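Local coordinates for serine-rich secreted cell wall anchored (LPXTG-motif ) protein (Lactobacillus reuteri ATCC 53608, PDB 5NXK) that probably acts as an adhesin displayed on the bacterial cell wall, helping this gut microbe attach to its host, at residues 28-33 with 52-57; 132-137 with 182-187; 235-240 with 267-272; 219-224 with 245-250. All blocks are in the same frame, centred on the assembly; numbering follows the deposited sequence.

Contact 1. Residues 28-33 with 52-57; sequences ITLNNA and INALNS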
loop_
_atom_site.group_PDB
_atom_site.type_symbol
_atom_site.label_atom_id
_atom_site.label_comp_id
_atom_site.label_asym_id
_atom_site.label_seq_id
_atom_site.Cartn_x
_atom_site.Cartn_y
_atom_site.Cartn_z
ATOM N N ILE A 28 -5.761 2.800 21.290
ATOM C CA ILE A 28 -5.967 1.385 21.524
ATOM C C ILE A 28 -4.708 0.589 21.222
ATOM O O ILE A 28 -4.090 0.757 20.162
ATOM C CB ILE A 28 -7.125 0.854 20.665
ATOM C CG1 ILE A 28 -8.417 1.595 21.044
ATOM C CG2 ILE A 28 -7.268 -0.650 20.840
ATOM C CD1 ILE A 28 -9.664 1.031 20.439
ATOM N N THR A 29 -4.336 -0.286 22.151
ATOM C CA THR A 29 -3.237 -1.211 21.908
ATOM C C THR A 29 -3.765 -2.628 21.721
ATOM O O THR A 29 -4.474 -3.157 22.583
ATOM C CB THR A 29 -2.222 -1.202 23.057
ATOM O OG1 THR A 29 -1.662 0.107 23.190
ATOM C CG2 THR A 29 -1.105 -2.199 22.779
ATOM N N LEU A 30 -3.399 -3.242 20.602
ATOM C CA LEU A 30 -3.831 -4.596 20.285
ATOM C C LEU A 30 -2.726 -5.614 20.557
ATOM O O LEU A 30 -1.674 -5.592 19.907
ATOM C CB LEU A 30 -4.270 -4.697 18.816
ATOM C CG LEU A 30 -5.288 -3.673 18.306
ATOM C CD1 LEU A 30 -5.542 -3.867 16.814
ATOM C CD2 LEU A 30 -6.582 -3.772 19.091
ATOM N N ASN A 31 -2.967 -6.507 21.513
ATOM C CA ASN A 31 -2.036 -7.596 21.794
ATOM C C ASN A 31 -2.304 -8.794 20.888
ATOM O O ASN A 31 -1.462 -9.685 20.730
ATOM C CB ASN A 31 -2.131 -8.007 23.261
ATOM C CG ASN A 31 -1.771 -6.871 24.205
ATOM O OD1 ASN A 31 -2.612 -6.387 24.959
ATOM N ND2 ASN A 31 -0.521 -6.423 24.144
ATOM N N ASN A 32 -3.476 -8.793 20.268
ATOM C CA ASN A 32 -3.846 -9.858 19.352
ATOM C C ASN A 32 -4.307 -9.287 18.015
ATOM O O ASN A 32 -4.740 -8.139 17.950
ATOM C CB ASN A 32 -4.963 -10.691 19.973
ATOM C CG ASN A 32 -4.547 -11.325 21.278
ATOM O OD1 ASN A 32 -3.770 -12.276 21.300
ATOM N ND2 ASN A 32 -5.025 -10.760 22.385
ATOM N N ALA A 33 -4.209 -10.081 16.953
ATOM C CA ALA A 33 -4.807 -9.705 15.678
ATOM C C ALA A 33 -6.319 -9.874 15.776
ATOM O O ALA A 33 -6.798 -10.770 16.462
ATOM C CB ALA A 33 -4.246 -10.548 14.530
ATOM N N ILE A 52 -4.026 3.364 16.931
ATOM C CA ILE A 52 -4.173 1.952 17.201
ATOM C C ILE A 52 -2.811 1.308 17.007
ATOM O O ILE A 52 -2.188 1.455 15.947
ATOM C CB ILE A 52 -5.200 1.280 16.266
ATOM C CG1 ILE A 52 -6.533 2.031 16.302
ATOM C CG2 ILE A 52 -5.381 -0.186 16.647
ATOM C CD1 ILE A 52 -7.529 1.544 15.303
ATOM N N ASN A 53 -2.344 0.594 18.016
ATOM C CA ASN A 53 -1.017 0.001 17.957
ATOM C C ASN A 53 -1.103 -1.532 17.958
ATOM O O ASN A 53 -1.390 -2.157 18.986
ATOM C CB ASN A 53 -0.173 0.520 19.124
ATOM C CG ASN A 53 1.228 -0.063 19.151
ATOM O OD1 ASN A 53 1.720 -0.591 18.154
ATOM N ND2 ASN A 53 1.886 0.043 20.306
ATOM N N ALA A 54 -0.862 -2.128 16.794
ATOM C CA ALA A 54 -0.968 -3.573 16.625
ATOM C C ALA A 54 0.369 -4.226 16.947
ATOM O O ALA A 54 1.301 -4.211 16.134
ATOM C CB ALA A 54 -1.406 -3.921 15.209
ATOM N N LEU A 55 0.462 -4.778 18.153
ATOM C CA LEU A 55 1.732 -5.271 18.667
ATOM C C LEU A 55 2.027 -6.700 18.251
ATOM O O LEU A 55 3.170 -7.148 18.336
ATOM C CB LEU A 55 1.768 -5.166 20.185
ATOM C CG LEU A 55 1.990 -3.747 20.699
ATOM C CD1 LEU A 55 2.047 -3.752 22.214
ATOM C CD2 LEU A 55 3.259 -3.150 20.097
ATOM N N ASN A 56 0.998 -7.425 17.831
ATOM C CA ASN A 56 1.158 -8.838 17.534
ATOM C C ASN A 56 1.690 -9.116 16.129
ATOM O O ASN A 56 1.125 -8.656 15.134
ATOM C CB ASN A 56 -0.178 -9.556 17.731
ATOM C CG ASN A 56 -0.014 -11.045 17.960
ATOM O OD1 ASN A 56 1.074 -11.520 18.295
ATOM N ND2 ASN A 56 -1.099 -11.791 17.785
ATOM N N SER A 57 2.766 -9.902 16.066
ATOM C CA SER A 57 3.364 -10.344 14.801
ATOM C C SER A 57 2.354 -11.071 13.906
ATOM O O SER A 57 2.548 -11.198 12.693
ATOM C CB SER A 57 4.584 -11.237 15.074
ATOM O OG SER A 57 4.202 -12.484 15.632
HETATM O O HOH W 1 0.755 1.258 22.764
HETATM O O HOH W 2 -1.712 -6.890 16.975
#
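The flat groups that matter here are the carboxamides of N56, N31 and N53. Over one face of the N56 amide sits the carbonyl oxygen of N31, with N31 O 3.4 Å from N56 CG; its ND2 is hydrogen-bonded to D58. The N31 amide merely lies alongside L55, pointing the same way, with ND2 near L55 CD1. N53 projects with CG anti to its backbone N (chi1 179°), so that OD1 meets the hydroxyl of Y138 while ND2 donates to a water 3.0 Å away from ND2. Strands 28-30 and 52-54, which lead into the loops of N31 and N56, run parallel in one sheet of a pectate-lyase-like beta-solenoid. Their bonds alternate: N53 N donates to I28 O (2.8 Å), L30 N to N53 O (2.8 Å) and L55 N to L30 O (2.9 Å). The first and last lie nearly along the C=O axis, whereas L30 N stands above the N53 carbonyl plane. The T29 and L55 side chains cross obliquely, T29 CG2 3.6 Å from L55 CD1, on the face that carries N53. On the other face, L30 CD1 meets I52 CG2 at 3.7 Å, and helix 7-14 covers this side through L10. E7 takes the backbone N-H groups of N31 and N32, where edge strand 28-30 ends. The chemistry is thus split: apolar branches pack on the I28, L30, I52 and A54 face, while on the other the water links T29 OG1 to N53 ND2 and Y138 holds N53 OD1, so both ends of the buried N53 amide are partnered and its rotation is probably fixed.

Contact 2. Residues 132-137 with 182-187; sequences LNSVKS and SATDID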
loop_
_atom_site.group_PDB
_atom_site.type_symbol
_atom_site.label_atom_id
_atom_site.label_comp_id
_atom_site.label_asym_id
_atom_site.label_seq_id
_atom_site.Cartn_x
_atom_site.Cartn_y
_atom_site.Cartn_z
ATOM N N LEU A 132 2.731 7.714 5.245
ATOM C CA LEU A 132 3.053 6.335 5.558
ATOM C C LEU A 132 4.547 6.207 5.847
ATOM O O LEU A 132 5.368 6.680 5.056
ATOM C CB LEU A 132 2.644 5.435 4.390
ATOM C CG LEU A 132 1.201 5.631 3.891
ATOM C CD1 LEU A 132 0.955 4.745 2.696
ATOM C CD2 LEU A 132 0.188 5.302 4.988
ATOM N N ASN A 133 4.904 5.574 6.962
ATOM C CA ASN A 133 6.308 5.478 7.339
ATOM C C ASN A 133 6.764 4.033 7.490
ATOM O O ASN A 133 6.288 3.314 8.359
ATOM C CB ASN A 133 6.556 6.247 8.641
ATOM C CG ASN A 133 6.193 7.718 8.522
ATOM O OD1 ASN A 133 6.975 8.532 8.018
ATOM N ND2 ASN A 133 4.980 8.060 8.948
ATOM N N SER A 134 7.650 3.593 6.613
ATOM C CA SER A 134 8.250 2.275 6.758
ATOM C C SER A 134 9.525 2.423 7.589
ATOM O O SER A 134 10.510 2.989 7.131
ATOM C CB SER A 134 8.535 1.644 5.396
ATOM O OG SER A 134 9.121 0.363 5.542
ATOM N N VAL A 135 9.482 1.911 8.814
ATOM C CA VAL A 135 10.536 2.097 9.808
ATOM C C VAL A 135 10.958 0.765 10.432
ATOM O O VAL A 135 10.204 -0.211 10.403
ATOM C CB VAL A 135 10.081 3.037 10.937
ATOM C CG1 VAL A 135 9.811 4.425 10.394
ATOM C CG2 VAL A 135 8.845 2.475 11.621
ATOM N N LYS A 136 12.163 0.733 10.995
ATOM C CA LYS A 136 12.694 -0.489 11.596
ATOM C C LYS A 136 12.191 -0.640 13.020
ATOM O O LYS A 136 12.181 -1.732 13.593
ATOM C CB LYS A 136 14.225 -0.478 11.585
ATOM C CG LYS A 136 14.837 -0.658 10.214
ATOM C CD LYS A 136 16.340 -0.848 10.315
ATOM C CE LYS A 136 16.913 -1.364 9.006
ATOM N NZ LYS A 136 17.037 -0.268 8.011
ATOM N N SER A 137 11.753 0.475 13.581
ATOM C CA SER A 137 11.153 0.470 14.894
ATOM C C SER A 137 10.377 1.754 15.108
ATOM O O SER A 137 10.533 2.714 14.363
ATOM C CB SER A 137 12.230 0.301 15.977
ATOM O OG SER A 137 13.074 1.435 16.036
ATOM N N SER A 182 12.629 4.065 5.539
ATOM C CA SER A 182 13.960 3.851 6.080
ATOM C C SER A 182 14.104 2.405 6.547
ATOM O O SER A 182 14.897 2.114 7.433
ATOM C CB SER A 182 14.235 4.830 7.228
ATOM O OG SER A 182 13.239 4.715 8.233
ATOM N N ALA A 183 13.331 1.500 5.948
ATOM C CA ALA A 183 13.245 0.140 6.471
ATOM C C ALA A 183 13.200 -0.951 5.409
ATOM O O ALA A 183 13.684 -2.063 5.639
ATOM C CB ALA A 183 12.011 0.017 7.351
ATOM N N THR A 184 12.610 -0.653 4.255
ATOM C CA THR A 184 12.383 -1.704 3.266
ATOM C C THR A 184 12.912 -1.350 1.875
ATOM O O THR A 184 13.174 -0.180 1.579
ATOM C CB THR A 184 10.879 -2.052 3.194
ATOM O OG1 THR A 184 10.120 -0.858 2.976
ATOM C CG2 THR A 184 10.415 -2.691 4.527
ATOM N N ASP A 185 13.072 -2.367 1.028
ATOM C CA ASP A 185 13.688 -2.185 -0.283
ATOM C C ASP A 185 12.760 -1.529 -1.287
ATOM O O ASP A 185 13.212 -0.930 -2.270
ATOM C CB ASP A 185 14.155 -3.523 -0.856
ATOM C CG ASP A 185 15.168 -4.230 0.037
ATOM O OD1 ASP A 185 16.045 -3.546 0.609
ATOM O OD2 ASP A 185 15.100 -5.475 0.139
ATOM N N ILE A 186 11.458 -1.691 -1.080
ATOM C CA ILE A 186 10.479 -1.254 -2.075
ATOM C C ILE A 186 9.383 -0.440 -1.374
ATOM O O ILE A 186 8.939 -0.829 -0.305
ATOM C CB ILE A 186 9.866 -2.471 -2.833
ATOM C CG1 ILE A 186 10.977 -3.315 -3.473
ATOM C CG2 ILE A 186 8.860 -2.009 -3.890
ATOM C CD1 ILE A 186 10.471 -4.614 -4.093
ATOM N N ASP A 187 8.975 0.695 -1.947
ATOM C CA ASP A 187 7.907 1.499 -1.340
ATOM C C ASP A 187 6.523 0.897 -1.624
ATOM O O ASP A 187 5.697 0.775 -0.722
ATOM C CB ASP A 187 7.940 2.950 -1.834
ATOM C CG ASP A 187 9.231 3.693 -1.454
ATOM O OD1 ASP A 187 9.938 3.275 -0.507
ATOM O OD2 ASP A 187 9.532 4.717 -2.111
HETATM O O HOH W 3 11.253 6.281 7.523
HETATM O O HOH W 4 13.735 3.282 10.510
#
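A corner between sheets of the parallel beta-helix, the fold of the pectate-lyase-like family, brings 132-137 against 182-187 just beyond the end of strand 129-134. One main-chain bond carries on the pairing of the strands: S182 N donates to S134 O at 2.9 Å, nearly along the C=O axis (N-H...O 168°). The methyl of A183 points toward 132-137 and is wedged against its backbone, A183 CB lying 3.3 Å from S134 O and 3.3 Å from V135 C. S134 OG, anti to its own backbone N (chi1 180°), reaches past that methyl to T184 OG1, which donates to it across 3.0 Å. Both hydroxyls have further partners, S134 OG at G110 O and T184 OG1 at N181 ND2, so this buried pair is well satisfied. The outer side is wetter. S182 OG binds two waters, one of which accepts a hydrogen bond from K136 N, 3.0 Å from that nitrogen. The K136 chain bends at its last torsion (chi4 78°) to let NZ make a weak bond with S182 O, 3.3 Å away. Around the corner, S134 and T184 both rest on A162 of a loop, T184 also on T160 of strand 159-160. Further along, I186 packs on Y221 and K224 of strand 221-226, leading the chain into the next sheet.

Contact 3. Residues 235-240 with 267-272; sequences VNENAA and LAKGSN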
loop_
_atom_site.group_PDB
_atom_site.type_symbol
_atom_site.label_atom_id
_atom_site.label_comp_id
_atom_site.label_asym_id
_atom_site.label_seq_id
_atom_site.Cartn_x
_atom_site.Cartn_y
_atom_site.Cartn_z
ATOM N N VAL A 235 -0.736 8.996 -13.836
ATOM C CA VAL A 235 -0.668 10.280 -13.165
ATOM C C VAL A 235 -1.628 11.237 -13.876
ATOM O O VAL A 235 -1.416 11.594 -15.030
ATOM C CB VAL A 235 0.757 10.825 -13.178
ATOM C CG1 VAL A 235 0.801 12.228 -12.561
ATOM C CG2 VAL A 235 1.681 9.848 -12.454
ATOM N N ASN A 236 -2.694 11.635 -13.191
ATOM C CA ASN A 236 -3.758 12.409 -13.819
ATOM C C ASN A 236 -3.466 13.914 -13.904
ATOM O O ASN A 236 -2.414 14.381 -13.448
ATOM C CB ASN A 236 -5.090 12.149 -13.083
ATOM C CG ASN A 236 -5.671 10.783 -13.411
ATOM O OD1 ASN A 236 -6.322 10.631 -14.435
ATOM N ND2 ASN A 236 -5.442 9.791 -12.554
ATOM N N GLU A 237 -4.385 14.660 -14.512
ATOM C CA GLU A 237 -4.172 16.089 -14.748
ATOM C C GLU A 237 -3.808 16.857 -13.494
ATOM O O GLU A 237 -4.404 16.655 -12.434
ATOM C CB GLU A 237 -5.392 16.759 -15.380
ATOM C CG GLU A 237 -5.745 16.247 -16.755
ATOM C CD GLU A 237 -6.824 17.085 -17.413
ATOM O OE1 GLU A 237 -7.435 17.927 -16.713
ATOM O OE2 GLU A 237 -7.072 16.885 -18.623
ATOM N N ASN A 238 -2.797 17.711 -13.634
ATOM C CA ASN A 238 -2.325 18.601 -12.574
ATOM C C ASN A 238 -1.807 17.903 -11.325
ATOM O O ASN A 238 -1.559 18.550 -10.314
ATOM C CB ASN A 238 -3.427 19.593 -12.192
ATOM C CG ASN A 238 -3.958 20.360 -13.401
ATOM O OD1 ASN A 238 -3.190 20.781 -14.264
ATOM N ND2 ASN A 238 -5.270 20.526 -13.473
ATOM N N ALA A 239 -1.605 16.594 -11.391
ATOM C CA ALA A 239 -0.990 15.914 -10.258
ATOM C C ALA A 239 0.499 16.268 -10.166
ATOM O O ALA A 239 1.125 16.628 -11.165
ATOM C CB ALA A 239 -1.184 14.412 -10.356
ATOM N N ALA A 240 1.034 16.212 -8.948
ATOM C CA ALA A 240 2.442 16.449 -8.663
ATOM C C ALA A 240 3.055 15.184 -8.075
ATOM O O ALA A 240 2.599 14.676 -7.052
ATOM C CB ALA A 240 2.611 17.625 -7.695
ATOM N N LEU A 267 1.229 9.965 -18.188
ATOM C CA LEU A 267 1.482 11.184 -17.428
ATOM C C LEU A 267 0.664 12.292 -18.081
ATOM O O LEU A 267 1.009 12.768 -19.159
ATOM C CB LEU A 267 2.972 11.535 -17.420
ATOM C CG LEU A 267 3.946 10.432 -16.960
ATOM C CD1 LEU A 267 5.375 10.938 -16.811
ATOM C CD2 LEU A 267 3.485 9.807 -15.655
ATOM N N ALA A 268 -0.409 12.713 -17.429
ATOM C CA ALA A 268 -1.407 13.554 -18.086
ATOM C C ALA A 268 -0.978 15.007 -18.223
ATOM O O ALA A 268 -0.097 15.477 -17.505
ATOM C CB ALA A 268 -2.742 13.478 -17.316
ATOM N N LYS A 269 -1.616 15.724 -19.146
ATOM C CA LYS A 269 -1.355 17.159 -19.303
ATOM C C LYS A 269 -1.550 17.879 -17.961
ATOM O O LYS A 269 -2.455 17.540 -17.179
ATOM C CB LYS A 269 -2.218 17.771 -20.415
ATOM C CG LYS A 269 -3.700 17.837 -20.134
ATOM C CD LYS A 269 -4.404 18.785 -21.116
ATOM C CE LYS A 269 -5.923 18.608 -21.066
ATOM N NZ LYS A 269 -6.389 17.668 -22.128
ATOM N N GLY A 270 -0.671 18.841 -17.687
ATOM C CA GLY A 270 -0.701 19.592 -16.450
ATOM C C GLY A 270 0.037 18.923 -15.304
ATOM O O GLY A 270 0.354 19.573 -14.315
ATOM N N SER A 271 0.293 17.620 -15.403
ATOM C CA SER A 271 1.040 16.944 -14.337
ATOM C C SER A 271 2.507 17.373 -14.310
ATOM O O SER A 271 3.073 17.797 -15.321
ATOM C CB SER A 271 0.943 15.418 -14.471
ATOM O OG SER A 271 1.577 14.944 -15.660
ATOM N N ASN A 272 3.115 17.245 -13.138
ATOM C CA ASN A 272 4.512 17.579 -12.939
ATOM C C ASN A 272 5.169 16.420 -12.207
ATOM O O ASN A 272 4.843 16.129 -11.050
ATOM C CB ASN A 272 4.669 18.891 -12.164
ATOM C CG ASN A 272 4.322 20.112 -13.006
ATOM O OD1 ASN A 272 3.173 20.573 -13.018
ATOM N ND2 ASN A 272 5.311 20.633 -13.721
HETATM O O HOH W 5 -0.520 22.195 -13.807
#
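A268 O is the best-held polar atom, gripped twice by one residue: S271 N closes a type II turn from A268 to S271 at 3.0 Å to A268 O, and S271 OG comes in on a lone pair at a short 2.5 Å to the same oxygen. The serine hydroxyl can do so because it lies between its backbone N and carbonyl carbon (chi1 65°). An equivalent type II turn, N236 to A239, lies one coil back in the solenoid, and the two stack. A268 N to V235 O (2.8 Å) ties them at the entry, and N272 N to A239 O (2.9 Å) at the exit. Between these bonds the contact rests on CA-H...O approaches, such as N238 CA to G270 O at 3.3 Å. The third turn position has positive phi in both coils, held by N238 in one and by G270 (phi 86°) in the other. The V235 and L267 side chains cross obliquely on the inner side, V235 CG2 3.7 Å from L267 CD2, where both also touch V273. Outside, E237 and K269 run side by side, E237 OE2 and K269 NZ being 3.7 Å apart. A water donates to both N238 OD1 and G270 O. Main-chain bonds therefore carry the stacking of the turns, apolar branches close the inner side, and the E237-K269 pair, at the solvent side, is a long salt bridge.

Contact 4. Residues 219-224 with 245-250; sequences TEYNIK and AKVDNV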
loop_
_atom_site.group_PDB
_atom_site.type_symbol
_atom_site.label_atom_id
_atom_site.label_comp_id
_atom_site.label_asym_id
_atom_site.label_seq_id
_atom_site.Cartn_x
_atom_site.Cartn_y
_atom_site.Cartn_z
ATOM N N THR A 219 15.513 3.282 -0.403
ATOM C CA THR A 219 14.688 2.410 -1.232
ATOM C C THR A 219 15.375 2.028 -2.541
ATOM O O THR A 219 16.012 2.863 -3.174
ATOM C CB THR A 219 13.356 3.105 -1.506
ATOM O OG1 THR A 219 12.651 3.254 -0.267
ATOM C CG2 THR A 219 12.505 2.322 -2.476
ATOM N N GLU A 220 15.260 0.765 -2.943
ATOM C CA GLU A 220 15.788 0.352 -4.245
ATOM C C GLU A 220 14.815 0.667 -5.383
ATOM O O GLU A 220 15.219 1.232 -6.389
ATOM C CB GLU A 220 16.132 -1.137 -4.237
ATOM C CG GLU A 220 17.225 -1.487 -3.240
ATOM C CD GLU A 220 17.675 -2.929 -3.344
ATOM O OE1 GLU A 220 18.758 -3.172 -3.915
ATOM O OE2 GLU A 220 16.946 -3.821 -2.864
ATOM N N TYR A 221 13.541 0.305 -5.227
ATOM C CA TYR A 221 12.518 0.657 -6.222
ATOM C C TYR A 221 11.354 1.350 -5.532
ATOM O O TYR A 221 10.855 0.846 -4.532
ATOM C CB TYR A 221 11.953 -0.563 -6.953
ATOM C CG TYR A 221 12.876 -1.721 -7.176
ATOM C CD1 TYR A 221 14.115 -1.555 -7.769
ATOM C CD2 TYR A 221 12.490 -3.004 -6.803
ATOM C CE1 TYR A 221 14.953 -2.631 -7.978
ATOM C CE2 TYR A 221 13.318 -4.084 -7.005
ATOM C CZ TYR A 221 14.551 -3.895 -7.589
ATOM O OH TYR A 221 15.379 -4.978 -7.795
ATOM N N ASN A 222 10.902 2.489 -6.052
ATOM C CA ASN A 222 9.720 3.124 -5.469
ATOM C C ASN A 222 8.463 2.279 -5.724
ATOM O O ASN A 222 7.682 2.003 -4.816
ATOM C CB ASN A 222 9.513 4.531 -6.030
ATOM C CG ASN A 222 10.652 5.476 -5.677
ATOM O OD1 ASN A 222 11.336 5.972 -6.561
ATOM N ND2 ASN A 222 10.857 5.721 -4.382
ATOM N N ILE A 223 8.267 1.895 -6.977
ATOM C CA ILE A 223 7.087 1.142 -7.373
ATOM C C ILE A 223 7.501 -0.077 -8.185
ATOM O O ILE A 223 8.189 0.034 -9.192
ATOM C CB ILE A 223 6.104 1.993 -8.201
ATOM C CG1 ILE A 223 5.665 3.242 -7.426
ATOM C CG2 ILE A 223 4.875 1.168 -8.602
ATOM C CD1 ILE A 223 4.783 4.190 -8.268
ATOM N N LYS A 224 7.110 -1.250 -7.714
ATOM C CA LYS A 224 7.369 -2.458 -8.459
ATOM C C LYS A 224 6.034 -3.066 -8.857
ATOM O O LYS A 224 5.196 -3.371 -8.003
ATOM C CB LYS A 224 8.215 -3.453 -7.652
ATOM C CG LYS A 224 8.685 -4.601 -8.519
ATOM C CD LYS A 224 9.493 -5.664 -7.794
ATOM C CE LYS A 224 10.007 -6.667 -8.825
ATOM N NZ LYS A 224 11.444 -6.954 -8.673
ATOM N N ALA A 245 14.825 6.908 -5.648
ATOM C CA ALA A 245 15.191 5.580 -5.162
ATOM C C ALA A 245 16.599 5.279 -5.642
ATOM O O ALA A 245 17.096 5.971 -6.522
ATOM C CB ALA A 245 14.212 4.526 -5.658
ATOM N N LYS A 246 17.250 4.263 -5.079
ATOM C CA LYS A 246 18.618 3.955 -5.502
ATOM C C LYS A 246 18.655 3.405 -6.924
ATOM O O LYS A 246 19.511 3.795 -7.716
ATOM C CB LYS A 246 19.286 2.961 -4.542
ATOM C CG LYS A 246 19.424 3.453 -3.109
ATOM C CD LYS A 246 20.006 2.348 -2.223
ATOM C CE LYS A 246 20.133 2.786 -0.781
ATOM N NZ LYS A 246 20.530 1.653 0.107
ATOM N N VAL A 247 17.737 2.495 -7.249
ATOM C CA VAL A 247 17.836 1.774 -8.520
ATOM C C VAL A 247 16.831 2.252 -9.569
ATOM O O VAL A 247 17.227 2.876 -10.545
ATOM C CB VAL A 247 17.662 0.262 -8.318
ATOM C CG1 VAL A 247 17.998 -0.468 -9.606
ATOM C CG2 VAL A 247 18.579 -0.233 -7.184
ATOM N N ASP A 248 15.545 1.971 -9.374
ATOM C CA ASP A 248 14.515 2.377 -10.346
ATOM C C ASP A 248 13.369 3.091 -9.637
ATOM O O ASP A 248 13.093 2.807 -8.483
ATOM C CB ASP A 248 13.934 1.177 -11.119
ATOM C CG ASP A 248 15.001 0.255 -11.712
ATOM O OD1 ASP A 248 15.969 0.734 -12.341
ATOM O OD2 ASP A 248 14.826 -0.976 -11.592
ATOM N N ASN A 249 12.689 4.011 -10.315
ATOM C CA ASN A 249 11.479 4.585 -9.704
ATOM C C ASN A 249 10.269 3.682 -9.943
ATOM O O ASN A 249 9.511 3.400 -9.014
ATOM C CB ASN A 249 11.197 5.985 -10.231
ATOM C CG ASN A 249 12.359 6.921 -10.025
ATOM O OD1 ASN A 249 12.937 7.429 -10.989
ATOM N ND2 ASN A 249 12.723 7.144 -8.770
ATOM N N VAL A 250 10.097 3.221 -11.183
ATOM C CA VAL A 250 9.060 2.231 -11.492
ATOM C C VAL A 250 9.698 1.057 -12.204
ATOM O O VAL A 250 10.415 1.223 -13.198
ATOM C CB VAL A 250 7.915 2.787 -12.371
ATOM C CG1 VAL A 250 6.843 1.695 -12.601
ATOM C CG2 VAL A 250 7.301 4.026 -11.733
#
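Successive corners of the pectate-lyase-like beta-helix stack here, and the packing is tightest around an asparagine pair within the coil. N222 and N249 lie side by side, their amides only 5° from coplanar, and N249 ND2 donates to N222 OD1 at 2.9 Å almost along the C=O axis. The row extends both ways: N249 OD1 accepts from N282 ND2, while N222 ND2 reaches D187 OD2 and S244 O. Such rows of hydrogen-bonded asparagines, one per coil, are well known in parallel beta-helices. A245 presses its CB to 3.3 Å from N222 OD1, and M243 covers both asparagines. Next to this row, I223 N donates to N249 O at 2.8 Å, and I223 and V250 pack on the same sheet face. On the partly exposed side, the side-chain ends of E220 and K246 are looser. E220 OE1 and K246 NZ stay 6.5 Å apart, and the glutamate instead forms a salt bridge with K159. The backbone there is firm: K246 N donates to T219 O at 2.7 Å in a nearly straight bond (177°). V247 CB comes up at the edge of the Y221 ring, 4.0 Å from CE1, and E220 CB sits over one ring face. D248, whose carboxylate is salt-bridged to R251, lies alongside this ring. E220 O takes two N-H groups in its carbonyl plane, V247 N at 2.9 Å and D248 N at 3.1 Å.

In the fold
From the N terminus, contact 1 closes an early turn of the solenoid, tying edge strand 28-30 to strand 51-54 in the 10-strand sheet beside helix 7-14. Contact 2 follows in series, its centre about 19 Å from that of contact 1; it spans a longer excursion of 44 residues and leads from that same sheet toward strand 186-191. Contacts 3 and 4 cross, because 219-224, 235-240, 245-250 and 267-272 alternate along the chain, so neighbouring coils are joined at two different corners. Contact 4 meets contact 2 directly, with D187 OD1 against T219 OG1, through adjacent strands 186-191 and 221-226. Contact 3, near the C-terminal end, links the 11-strand sheet to the 10-strand one.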